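Long-range contact in Ice-binding protein isoform1a (Antarctomyces psychrotrophicus, PDB 7BWX), which probably binds ice, being fine-tuned to specific water molecules of the prism planes, and folds as a right-handed beta-solenoid: residues V113-G118 with I143-A148. The protein carries 1 engineered substitution. Sequence-based numbering, arbitrary orientation.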
ATOM      1  N   VAL A 113     -12.323  -5.553 -10.724  1.00 17.78           N
ATOM      2  CA  VAL A 113     -12.511  -4.265 -10.039  1.00 19.08           C
ATOM      3  C   VAL A 113     -13.004  -4.555  -8.639  1.00 20.51           C
ATOM      4  O   VAL A 113     -13.963  -5.321  -8.483  1.00 20.56           O
ATOM      5  CB  VAL A 113     -13.491  -3.347 -10.805  1.00 19.59           C
ATOM      6  CG1 VAL A 113     -13.764  -2.061 -10.043  1.00 20.67           C
ATOM      7  CG2 VAL A 113     -12.986  -3.070 -12.191  1.00 19.56           C
ATOM      8  N   LEU A 114     -12.422  -3.869  -7.672  1.00 18.43           N
ATOM      9  CA  LEU A 114     -12.922  -3.848  -6.296  1.00 18.39           C
ATOM     10  C   LEU A 114     -13.433  -2.449  -5.993  1.00 18.19           C
ATOM     11  O   LEU A 114     -12.700  -1.480  -6.203  1.00 18.31           O
ATOM     12  CB  LEU A 114     -11.783  -4.301  -5.357  1.00 21.02           C
ATOM     13  CG  LEU A 114     -12.015  -4.080  -3.852  1.00 22.86           C
ATOM     14  CD1 LEU A 114     -13.239  -4.855  -3.372  1.00 25.93           C
ATOM     15  CD2 LEU A 114     -10.815  -4.577  -3.079  1.00 25.45           C
ATOM     16  N   THR A 115     -14.629  -2.366  -5.429  1.00 18.63           N
ATOM     17  CA  THR A 115     -15.294  -1.106  -5.093  1.00 18.03           C
ATOM     18  C   THR A 115     -15.314  -0.965  -3.590  1.00 18.12           C
ATOM     19  O   THR A 115     -15.777  -1.864  -2.937  1.00 21.61           O
ATOM     20  CB  THR A 115     -16.694  -1.047  -5.708  1.00 19.01           C
ATOM     21  OG1 THR A 115     -16.571  -1.232  -7.122  1.00 19.78           O
ATOM     22  CG2 THR A 115     -17.317   0.288  -5.415  1.00 20.58           C
ATOM     23  N   LEU A 116     -14.828   0.157  -3.096  1.00 18.27           N
ATOM     24  CA  LEU A 116     -14.896   0.526  -1.685  1.00 19.92           C
ATOM     25  C   LEU A 116     -15.971   1.593  -1.553  1.00 21.09           C
ATOM     26  O   LEU A 116     -15.799   2.696  -2.071  1.00 19.13           O
ATOM     27  CB  LEU A 116     -13.530   0.996  -1.232  1.00 19.49           C
ATOM     28  CG  LEU A 116     -12.450  -0.047  -1.476  1.00 21.68           C
ATOM     29  CD1 LEU A 116     -11.098   0.526  -1.080  1.00 22.88           C
ATOM     30  CD2 LEU A 116     -12.747  -1.324  -0.705  1.00 23.52           C
ATOM     31  N   ASP A 117     -17.049   1.212  -0.866  1.00 22.21           N
ATOM     32  CA  ASP A 117     -18.288   2.013  -0.715  1.00 20.28           C
ATOM     33  C   ASP A 117     -18.292   2.700   0.635  1.00 19.19           C
ATOM     34  O   ASP A 117     -18.489   2.056   1.621  1.00 22.57           O
ATOM     35  CB  ASP A 117     -19.477   1.088  -0.919  1.00 22.71           C
ATOM     36  CG  ASP A 117     -20.846   1.750  -0.787  1.00 24.47           C
ATOM     37  OD1 ASP A 117     -20.904   2.966  -0.584  1.00 22.50           O
ATOM     38  OD2 ASP A 117     -21.831   0.982  -0.829  1.00 30.02           O
ATOM     39  N   GLY A 118     -18.080   3.997   0.642  1.00 19.35           N
ATOM     40  CA  GLY A 118     -18.125   4.814   1.854  1.00 24.50           C
ATOM     41  C   GLY A 118     -19.529   4.949   2.425  1.00 24.02           C
ATOM     42  O   GLY A 118     -19.604   5.442   3.545  1.00 25.65           O
ATOM     43  N   ILE A 143     -11.580   1.105  -6.860  1.00 16.94           N
ATOM     44  CA  ILE A 143     -12.304   2.391  -7.009  1.00 19.49           C
ATOM     45  C   ILE A 143     -13.020   2.732  -5.704  1.00 19.29           C
ATOM     46  O   ILE A 143     -13.323   1.816  -4.861  1.00 18.02           O
ATOM     47  CB  ILE A 143     -13.270   2.325  -8.210  1.00 20.50           C
ATOM     48  CG1 ILE A 143     -14.411   1.336  -8.014  1.00 20.76           C
ATOM     49  CG2 ILE A 143     -12.515   2.045  -9.493  1.00 22.19           C
ATOM     50  CD1 ILE A 143     -15.410   1.374  -9.160  1.00 24.04           C
ATOM     51  N   LEU A 144     -13.255   4.011  -5.543  1.00 17.52           N
ATOM     52  CA  LEU A 144     -13.881   4.593  -4.353  1.00 19.42           C
ATOM     53  C   LEU A 144     -15.265   5.127  -4.728  1.00 22.54           C
ATOM     54  O   LEU A 144     -15.317   5.912  -5.675  1.00 20.50           O
ATOM     55  CB  LEU A 144     -13.003   5.748  -3.887  1.00 20.71           C
ATOM     56  CG  LEU A 144     -11.525   5.413  -3.670  1.00 20.07           C
ATOM     57  CD1 LEU A 144     -10.754   6.682  -3.360  1.00 21.52           C
ATOM     58  CD2 LEU A 144     -11.349   4.347  -2.598  1.00 21.25           C
ATOM     59  N   THR A 145     -16.294   4.835  -3.945  1.00 21.57           N
ATOM     60  CA  THR A 145     -17.637   5.434  -4.177  1.00 23.99           C
ATOM     61  C   THR A 145     -18.179   6.015  -2.877  1.00 24.95           C
ATOM     62  O   THR A 145     -17.711   5.617  -1.789  1.00 20.46           O
ATOM     63  CB  THR A 145     -18.584   4.399  -4.782  1.00 23.30           C
ATOM     64  OG1 THR A 145     -18.750   3.382  -3.790  1.00 23.11           O
ATOM     65  CG2 THR A 145     -18.044   3.825  -6.073  1.00 26.85           C
ATOM     66  N   ASN A 146     -19.150   6.928  -2.996  1.00 25.67           N
ATOM     67  CA  ASN A 146     -20.005   7.356  -1.869  1.00 24.84           C
ATOM     68  C   ASN A 146     -19.137   7.819  -0.717  1.00 23.52           C
ATOM     69  O   ASN A 146     -19.441   7.445   0.418  1.00 23.96           O
ATOM     70  CB  ASN A 146     -20.924   6.216  -1.445  1.00 26.44           C
ATOM     71  CG  ASN A 146     -21.866   5.822  -2.558  1.00 30.74           C
ATOM     72  OD1 ASN A 146     -22.136   6.648  -3.417  1.00 34.71           O
ATOM     73  ND2 ASN A 146     -22.333   4.582  -2.585  1.00 32.27           N
ATOM     74  N   GLY A 147     -18.121   8.626  -1.004  1.00 23.03           N
ATOM     75  CA  GLY A 147     -17.319   9.348   0.008  1.00 25.69           C
ATOM     76  C   GLY A 147     -16.068   8.590   0.484  1.00 24.90           C
ATOM     77  O   GLY A 147     -15.348   9.128   1.382  1.00 25.79           O
ATOM     78  N   ALA A 148     -15.821   7.380  -0.015  1.00 22.54           N
ATOM     79  CA  ALA A 148     -14.631   6.594   0.398  1.00 20.60           C
ATOM     80  C   ALA A 148     -13.387   7.429   0.109  1.00 19.61           C
ATOM     81  O   ALA A 148     -13.306   8.014  -0.958  1.00 18.30           O
ATOM     82  CB  ALA A 148     -14.557   5.293  -0.322  1.00 19.88           C
TER
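Two successive rungs of the right-handed beta-helix meet here: strand 113-117 pairs in parallel with the end of strand 141-145, Thr115 beside Ile143, Leu116 beside Leu144 and Asp117 beside Thr145. The ladder opens with Ile143 N giving its hydrogen to Leu114 O (2.9 Å), and Ile143 O then accepts from Leu116 N. Leu116 O receives Thr145 N, and the last bond of the ladder runs from Gly118 N to Thr145 O. That oxygen is gripped twice, because Ala148 N closes a type I' turn onto it from the opposite face of its plane. Asn146 and Gly147 fill the two positive-phi corners of this turn, which asparagine and glycine tolerate well, and a side chain on Gly118 would run into Asn146 O and Ala148 N.

Leu116 and Leu144 point to the inner face, where buried Leu116 packs on Trp126 and Phe128 and its CD1 approaches Leu144 CD2 at 4.1 Å. On the other face lie Thr115, Ile143, Thr145 and Asp117. Ile143 holds CG1 between its backbone N and carbonyl carbon (chi1 66°), which brings CD1 over to Val113 CG1 at 3.9 Å and within 3.5 Å of Thr115 OG1. The compact beta-branched threonines pack methyl to methyl, Thr115 CG2 lying 3.7 Å from Thr145 CG2.

Asp117, an acceptor suited to two N-H groups, ties its coil of the helix to the next: OD1 takes hydrogen bonds from Ala119 N and from the side-chain ND2 of Asn146. An alanine here would probably leave both Ala119 N and Asn146 ND2 without this acceptor, and the Asn146 side-chain amide freer to turn. Asn146 ND2 reaches Asp117 OD1 at 2.9 Å from above the carboxylate plane, the two flat groups standing 62° apart.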